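Side-chain contact in hypothetical protein (Geobacillus stearothermophilus, PDB 1SFS), which is of unknown function but may act as a bacterial lysozyme, cleaving cell-wall polysaccharide: residues Y201-P206 / A210-W215. Sequence-based numbering, arbitrary orientation.
Sequences YQPAAP and ANVWVW
P203 lies flat over one face of the W215 indole: its CA stands 3.8 Å from the centroid of the five-membered ring, 7° off the ring normal, a CH-pi contact, and its CB packs 3.6 Å from W215 CG. The preceding peptide, Q202 C to P203 N, continues over the same face. W215 is laid beneath this extended piece of loop, its CG anti to the backbone N (chi1 178°), while NE1 is hydrogen-bonded to P188 O. Y201 and W215 run past each other in opposite directions, with Y201 CE1 3.8 Å from W215 CB. P203 CD sits over the centre of the Y201 ring, and the phenol reaches on to donate OH to V212 O at 2.7 Å, approaching from above the carbonyl plane at a C=O...O angle of 114°. The loop after strand 182-185 doubles back over 211-218, seventh strand of a sheet closed on itself, consistent with the beta/alpha barrel of glycoside hydrolase relatives; this strand pairs in parallel with 182-185 and antiparallel with the last, 227-231, whose L230 touches both Y201 and W215. An alanine in place of W215 is likely to open a gap under P203 and leave P188 O without its indole donor. V212 spreads its two methyls along the loop, CG1 3.7 Å from P203 CG and CG2 3.9 Å from A205 CB, and P206 CG meets A210 CB at 4.0 Å.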
loop_
_atom_site.group_PDB
_atom_site.type_symbol
_atom_site.label_atom_id
_atom_site.label_comp_id
_atom_site.label_asym_id
_atom_site.label_seq_id
_atom_site.Cartn_x
_atom_site.Cartn_y
_atom_site.Cartn_z
ATOM N N TYR A 201 -0.857 17.694 0.416
ATOM C CA TYR A 201 -0.424 16.492 -0.295
ATOM C C TYR A 201 0.766 16.780 -1.198
ATOM O O TYR A 201 0.645 17.531 -2.152
ATOM C CB TYR A 201 -1.609 15.951 -1.085
ATOM C CG TYR A 201 -1.370 14.618 -1.768
ATOM C CD1 TYR A 201 -1.427 13.441 -1.028
ATOM C CD2 TYR A 201 -1.083 14.497 -3.124
ATOM C CE1 TYR A 201 -1.228 12.202 -1.577
ATOM C CE2 TYR A 201 -0.892 13.248 -3.693
ATOM C CZ TYR A 201 -0.948 12.108 -2.923
ATOM O OH TYR A 201 -0.762 10.857 -3.423
ATOM N N GLN A 202 1.899 16.155 -0.916
ATOM C CA GLN A 202 3.151 16.403 -1.633
ATOM C C GLN A 202 4.095 15.203 -1.577
ATOM O O GLN A 202 5.275 15.338 -1.168
ATOM C CB GLN A 202 3.840 17.693 -1.131
ATOM C CG GLN A 202 4.012 17.732 0.344
ATOM C CD GLN A 202 4.277 19.036 1.038
ATOM O OE1 GLN A 202 3.550 19.197 2.013
ATOM N NE2 GLN A 202 5.233 19.853 0.633
ATOM N N PRO A 203 3.665 14.013 -1.979
ATOM C CA PRO A 203 4.620 12.881 -1.949
ATOM C C PRO A 203 5.760 13.075 -2.932
ATOM O O PRO A 203 5.585 13.678 -4.011
ATOM C CB PRO A 203 3.769 11.721 -2.423
ATOM C CG PRO A 203 2.695 12.302 -3.227
ATOM C CD PRO A 203 2.390 13.620 -2.536
ATOM N N ALA A 204 6.897 12.486 -2.574
ATOM C CA ALA A 204 7.991 12.282 -3.567
ATOM C C ALA A 204 7.518 11.275 -4.616
ATOM O O ALA A 204 6.830 10.314 -4.317
ATOM C CB ALA A 204 9.211 11.746 -2.872
ATOM N N ALA A 205 7.975 11.474 -5.825
ATOM C CA ALA A 205 7.631 10.616 -6.947
ATOM C C ALA A 205 8.889 10.151 -7.656
ATOM O O ALA A 205 9.890 10.828 -7.639
ATOM C CB ALA A 205 6.803 11.420 -7.917
ATOM N N PRO A 206 8.825 9.015 -8.352
ATOM C CA PRO A 206 9.956 8.661 -9.223
ATOM C C PRO A 206 10.046 9.629 -10.363
ATOM O O PRO A 206 9.092 10.332 -10.680
ATOM C CB PRO A 206 9.578 7.293 -9.722
ATOM C CG PRO A 206 8.099 7.283 -9.692
ATOM C CD PRO A 206 7.709 8.070 -8.473
ATOM N N ALA A 210 3.994 8.294 -13.392
ATOM C CA ALA A 210 3.463 7.480 -12.322
ATOM C C ALA A 210 2.143 8.045 -11.820
ATOM O O ALA A 210 1.843 9.202 -11.948
ATOM C CB ALA A 210 4.422 7.425 -11.183
ATOM N N ASN A 211 1.386 7.141 -11.183
ATOM C CA ASN A 211 0.165 7.470 -10.464
ATOM C C ASN A 211 0.486 7.435 -8.963
ATOM O O ASN A 211 0.327 6.391 -8.327
ATOM C CB ASN A 211 -0.932 6.469 -10.787
ATOM C CG ASN A 211 -1.268 6.380 -12.232
ATOM O OD1 ASN A 211 -1.576 7.378 -12.843
ATOM N ND2 ASN A 211 -1.146 5.178 -12.803
ATOM N N VAL A 212 0.966 8.523 -8.409
ATOM C CA VAL A 212 1.372 8.561 -6.999
ATOM C C VAL A 212 0.173 9.040 -6.192
ATOM O O VAL A 212 -0.058 10.241 -6.006
ATOM C CB VAL A 212 2.630 9.399 -6.748
ATOM C CG1 VAL A 212 3.010 9.280 -5.301
ATOM C CG2 VAL A 212 3.747 8.997 -7.665
ATOM N N TRP A 213 -0.653 8.094 -5.772
ATOM C CA TRP A 213 -1.954 8.354 -5.203
ATOM C C TRP A 213 -2.050 8.162 -3.719
ATOM O O TRP A 213 -3.105 8.399 -3.149
ATOM C CB TRP A 213 -3.041 7.515 -5.889
ATOM C CG TRP A 213 -3.297 7.886 -7.319
ATOM C CD1 TRP A 213 -2.755 8.887 -8.054
ATOM C CD2 TRP A 213 -4.221 7.164 -8.162
ATOM N NE1 TRP A 213 -3.311 8.846 -9.342
ATOM C CE2 TRP A 213 -4.191 7.802 -9.419
ATOM C CE3 TRP A 213 -5.045 6.051 -7.941
ATOM C CZ2 TRP A 213 -4.969 7.348 -10.472
ATOM C CZ3 TRP A 213 -5.828 5.600 -8.998
ATOM C CH2 TRP A 213 -5.751 6.262 -10.189
ATOM N N VAL A 214 -1.003 7.709 -3.065
ATOM C CA VAL A 214 -0.962 7.561 -1.619
ATOM C C VAL A 214 0.373 8.071 -1.128
ATOM O O VAL A 214 1.386 7.886 -1.807
ATOM C CB VAL A 214 -1.198 6.114 -1.125
ATOM C CG1 VAL A 214 -1.839 6.126 0.254
ATOM C CG2 VAL A 214 -1.991 5.279 -2.120
ATOM N N TRP A 215 0.412 8.641 0.072
ATOM C CA TRP A 215 1.607 9.196 0.657
ATOM C C TRP A 215 1.623 8.862 2.153
ATOM O O TRP A 215 0.746 9.353 2.896
ATOM C CB TRP A 215 1.623 10.713 0.472
ATOM C CG TRP A 215 2.797 11.391 1.078
ATOM C CD1 TRP A 215 4.053 10.925 1.276
ATOM C CD2 TRP A 215 2.823 12.729 1.596
ATOM N NE1 TRP A 215 4.836 11.865 1.867
ATOM C CE2 TRP A 215 4.096 12.989 2.084
ATOM C CE3 TRP A 215 1.842 13.722 1.705
ATOM C CZ2 TRP A 215 4.441 14.211 2.669
ATOM C CZ3 TRP A 215 2.171 14.937 2.286
ATOM C CH2 TRP A 215 3.455 15.160 2.755
#